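Local coordinates for protein endo-1,4-beta-xylanase C (Paenibacillus barcinonensis, PDB 4XUR) that hydrolyses internal beta-1,4-xylosidic linkages of xylan, seen here as its xylan-binding CBM22-2 domain, at residues Thr75-Glu86 with Pro163-Thr174. Numbering follows the deposited sequence.
With CA (calcium ion), chain G.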
# COMPACT_ATOMS: atom_id res chain seq x y z
N THR A 75 2.61 10.72 -15.71
CA THR A 75 1.80 9.53 -15.44
C THR A 75 2.81 8.34 -15.26
O THR A 75 3.80 8.20 -16.02
CB THR A 75 0.87 9.25 -16.62
OG1 THR A 75 0.01 10.38 -16.78
CG2 THR A 75 0.04 8.01 -16.40
N VAL A 76 2.60 7.56 -14.23
CA VAL A 76 3.43 6.45 -13.91
C VAL A 76 2.56 5.20 -13.70
O VAL A 76 1.38 5.30 -13.53
CB VAL A 76 4.37 6.75 -12.71
CG1 VAL A 76 5.28 7.91 -13.02
CG2 VAL A 76 3.59 7.06 -11.43
N HIS A 77 3.18 4.01 -13.76
CA HIS A 77 2.46 2.77 -13.52
C HIS A 77 2.91 2.18 -12.19
O HIS A 77 4.10 2.01 -11.98
CB HIS A 77 2.71 1.76 -14.64
CG HIS A 77 1.74 0.61 -14.63
ND1 HIS A 77 0.42 0.75 -14.93
CD2 HIS A 77 1.93 -0.71 -14.35
CE1 HIS A 77 -0.19 -0.43 -14.84
NE2 HIS A 77 0.71 -1.33 -14.49
N ILE A 78 1.95 1.94 -11.30
CA ILE A 78 2.24 1.32 -10.00
C ILE A 78 1.65 -0.07 -9.94
O ILE A 78 0.47 -0.30 -10.27
CB ILE A 78 1.72 2.13 -8.81
CG1 ILE A 78 2.26 3.53 -8.86
CG2 ILE A 78 2.09 1.43 -7.51
CD1 ILE A 78 2.14 4.31 -7.53
N SER A 79 2.45 -0.97 -9.43
CA SER A 79 1.99 -2.36 -9.13
C SER A 79 2.57 -2.92 -7.86
O SER A 79 3.58 -2.46 -7.35
CB SER A 79 2.36 -3.27 -10.28
OG SER A 79 3.80 -3.35 -10.43
N PHE A 80 1.88 -3.94 -7.32
CA PHE A 80 2.38 -4.72 -6.18
C PHE A 80 1.59 -6.00 -6.05
O PHE A 80 0.53 -6.10 -6.58
CB PHE A 80 2.36 -3.94 -4.85
CG PHE A 80 1.00 -3.64 -4.27
CD1 PHE A 80 0.34 -2.44 -4.57
CD2 PHE A 80 0.43 -4.49 -3.30
CE1 PHE A 80 -0.87 -2.11 -3.94
CE2 PHE A 80 -0.78 -4.18 -2.71
CZ PHE A 80 -1.42 -2.99 -3.02
N TRP A 81 2.17 -6.96 -5.30
CA TRP A 81 1.52 -8.25 -5.01
C TRP A 81 1.13 -8.31 -3.60
O TRP A 81 1.86 -7.83 -2.72
CB TRP A 81 2.47 -9.38 -5.33
CG TRP A 81 2.78 -9.49 -6.82
CD1 TRP A 81 3.66 -8.74 -7.52
CD2 TRP A 81 2.24 -10.44 -7.74
NE1 TRP A 81 3.65 -9.08 -8.83
CE2 TRP A 81 2.78 -10.11 -9.01
CE3 TRP A 81 1.28 -11.43 -7.65
CZ2 TRP A 81 2.47 -10.85 -10.16
CZ3 TRP A 81 0.97 -12.15 -8.80
CH2 TRP A 81 1.53 -11.84 -10.03
N ALA A 82 -0.04 -8.89 -3.34
CA ALA A 82 -0.57 -8.96 -1.97
C ALA A 82 -1.10 -10.34 -1.71
O ALA A 82 -1.51 -11.04 -2.68
CB ALA A 82 -1.66 -7.91 -1.76
N MET A 83 -1.08 -10.73 -0.43
CA MET A 83 -1.59 -12.06 0.04
C MET A 83 -2.06 -11.95 1.48
O MET A 83 -1.51 -11.20 2.27
CB MET A 83 -0.51 -13.12 -0.16
CG MET A 83 -0.96 -14.58 0.12
SD MET A 83 -0.80 -15.04 1.86
CE MET A 83 0.95 -15.36 1.91
N TYR A 84 -3.09 -12.78 1.82
CA TYR A 84 -3.52 -12.97 3.20
C TYR A 84 -3.72 -14.50 3.43
O TYR A 84 -4.07 -15.18 2.54
CB TYR A 84 -4.78 -12.15 3.50
CG TYR A 84 -6.11 -12.73 3.02
CD1 TYR A 84 -6.51 -12.62 1.67
CD2 TYR A 84 -6.93 -13.43 3.89
CE1 TYR A 84 -7.73 -13.10 1.23
CE2 TYR A 84 -8.17 -13.94 3.45
CZ TYR A 84 -8.52 -13.85 2.15
OH TYR A 84 -9.73 -14.37 1.73
N ASP A 85 -3.45 -14.95 4.64
CA ASP A 85 -3.61 -16.39 4.96
C ASP A 85 -4.32 -16.69 6.32
O ASP A 85 -4.03 -17.69 6.94
CB ASP A 85 -2.25 -17.12 4.83
CG ASP A 85 -1.19 -16.64 5.81
OD1 ASP A 85 -1.53 -16.08 6.90
OD2 ASP A 85 0.03 -16.84 5.52
N GLU A 86 -5.29 -15.85 6.69
CA GLU A 86 -6.25 -16.17 7.75
C GLU A 86 -7.58 -15.45 7.58
O GLU A 86 -7.65 -14.38 7.01
CB GLU A 86 -5.62 -15.95 9.13
CG GLU A 86 -5.39 -14.53 9.54
CD GLU A 86 -4.81 -14.39 10.93
OE1 GLU A 86 -3.71 -14.94 11.19
OE2 GLU A 86 -5.46 -13.72 11.75
N PRO A 163 -4.61 -9.50 9.03
CA PRO A 163 -3.25 -9.19 8.60
C PRO A 163 -3.02 -9.60 7.16
O PRO A 163 -3.74 -10.47 6.63
CB PRO A 163 -2.38 -10.06 9.52
CG PRO A 163 -3.25 -11.24 9.83
CD PRO A 163 -4.67 -10.71 9.90
N PHE A 164 -2.06 -8.97 6.47
CA PHE A 164 -1.77 -9.31 5.10
C PHE A 164 -0.33 -8.89 4.71
O PHE A 164 0.30 -8.12 5.39
CB PHE A 164 -2.79 -8.73 4.10
CG PHE A 164 -2.81 -7.21 4.02
CD1 PHE A 164 -1.92 -6.56 3.23
CD2 PHE A 164 -3.73 -6.50 4.74
CE1 PHE A 164 -1.94 -5.17 3.17
CE2 PHE A 164 -3.79 -5.11 4.66
CZ PHE A 164 -2.86 -4.47 3.86
N TYR A 165 0.12 -9.49 3.63
CA TYR A 165 1.48 -9.35 3.09
C TYR A 165 1.45 -8.57 1.81
O TYR A 165 0.52 -8.71 1.04
CB TYR A 165 2.09 -10.75 2.77
CG TYR A 165 2.07 -11.69 3.98
CD1 TYR A 165 0.91 -12.41 4.30
CD2 TYR A 165 3.17 -11.75 4.83
CE1 TYR A 165 0.89 -13.27 5.44
CE2 TYR A 165 3.17 -12.56 5.97
CZ TYR A 165 2.02 -13.34 6.23
OH TYR A 165 2.00 -14.15 7.35
N VAL A 166 2.47 -7.74 1.59
CA VAL A 166 2.74 -7.21 0.25
C VAL A 166 4.19 -7.47 -0.17
O VAL A 166 5.05 -7.64 0.69
CB VAL A 166 2.50 -5.67 0.11
CG1 VAL A 166 1.04 -5.32 0.44
CG2 VAL A 166 3.43 -4.86 0.97
N ASP A 167 4.43 -7.54 -1.46
CA ASP A 167 5.75 -7.82 -2.04
C ASP A 167 5.85 -7.29 -3.47
O ASP A 167 4.85 -6.98 -4.11
CB ASP A 167 6.01 -9.35 -2.01
CG ASP A 167 7.46 -9.72 -2.01
OD1 ASP A 167 8.38 -8.86 -1.86
OD2 ASP A 167 7.70 -10.95 -2.12
N ASP A 168 7.07 -7.18 -3.97
CA ASP A 168 7.35 -6.85 -5.38
C ASP A 168 6.61 -5.56 -5.85
O ASP A 168 5.91 -5.56 -6.88
CB ASP A 168 7.05 -8.04 -6.30
CG ASP A 168 8.08 -9.17 -6.16
OD1 ASP A 168 9.24 -8.92 -5.68
OD2 ASP A 168 7.72 -10.33 -6.49
N VAL A 169 6.76 -4.51 -5.06
CA VAL A 169 6.17 -3.20 -5.35
C VAL A 169 7.08 -2.55 -6.39
O VAL A 169 8.31 -2.53 -6.23
CB VAL A 169 6.15 -2.30 -4.12
CG1 VAL A 169 5.51 -0.98 -4.49
CG2 VAL A 169 5.37 -2.94 -2.98
N GLN A 170 6.48 -2.06 -7.47
CA GLN A 170 7.23 -1.46 -8.53
C GLN A 170 6.49 -0.26 -9.07
O GLN A 170 5.27 -0.28 -9.21
CB GLN A 170 7.47 -2.49 -9.61
CG GLN A 170 8.41 -2.04 -10.72
CD GLN A 170 8.85 -3.22 -11.62
OE1 GLN A 170 9.57 -4.08 -11.17
NE2 GLN A 170 8.39 -3.24 -12.88
N ILE A 171 7.24 0.82 -9.39
CA ILE A 171 6.68 1.92 -10.15
C ILE A 171 7.51 2.14 -11.44
O ILE A 171 8.71 2.09 -11.38
CB ILE A 171 6.72 3.24 -9.37
CG1 ILE A 171 5.97 3.09 -8.02
CG2 ILE A 171 6.12 4.35 -10.17
CD1 ILE A 171 5.96 4.29 -7.07
N THR A 172 6.88 2.36 -12.56
CA THR A 172 7.57 2.46 -13.79
C THR A 172 7.06 3.62 -14.60
O THR A 172 5.95 4.03 -14.47
CB THR A 172 7.49 1.13 -14.57
OG1 THR A 172 6.13 0.75 -14.68
CG2 THR A 172 8.25 -0.01 -13.83
N ALA A 173 7.96 4.15 -15.43
CA ALA A 173 7.63 5.18 -16.40
C ALA A 173 6.74 4.72 -17.52
O ALA A 173 6.71 3.52 -17.83
CB ALA A 173 8.96 5.69 -17.01
N THR A 174 6.02 5.66 -18.11
CA THR A 174 5.06 5.41 -19.18
C THR A 174 5.32 6.36 -20.36
O THR A 174 6.16 7.32 -20.21
CB THR A 174 3.59 5.68 -18.77
OG1 THR A 174 3.40 7.08 -18.53
CG2 THR A 174 3.23 4.88 -17.53
CA CA G . 10.17 -10.57 -1.73
O HOH W 1 6.40 8.44 -16.80
O HOH W 2 4.87 -5.72 -9.29
O HOH W 3 10.56 -10.61 -3.90
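Met83 leaves its strand with CG anti to the backbone N (chi1 -172°), then folds back (chi2 -87°), which lays its thioether alongside the Tyr165 ring: CE of Met83 lies 3.8 Å from CD1 of Tyr165, and SD, 5.0 Å from the ring centroid and 57° off the ring normal, makes an oblique Met-aromatic contact. Both lie on neighbouring antiparallel strands, 75-83 and 164-173, in one sheet of the beta-sandwich of this xylan-binding module. Backbone hydrogen bonds pair them, Tyr165 N reaching Met83 O at 2.7 Å, nearly straight. The hydroxyl of Tyr165 is hydrogen-bonded to Lys51 NZ; replacing Tyr165 by alanine is likely to open a gap beside the Met83 methyl and cost Lys51 that partner. Between Ser79 and Trp81 the register slips by one, a beta bulge at Asp168-Val169, where Asp168 takes left-handed backbone angles and its CB meets CD1 of Trp81. On the other face, CG1 of Ile78 packs 3.8 Å from CG1 of Ile171. CB of Phe80 meets CG2 of Val169 at 3.7 Å, and its CE2 lies 3.8 Å from CG1 of Val166; Met144 and Ala146 of the second sheet cover this layer. Asp167 grips the calcium ion through OD1 and OD2, each 2.5 Å away, while OD1 of Asp168 accepts a hydrogen bond, 2.8 Å long, from the oxygen of a calcium-bound water.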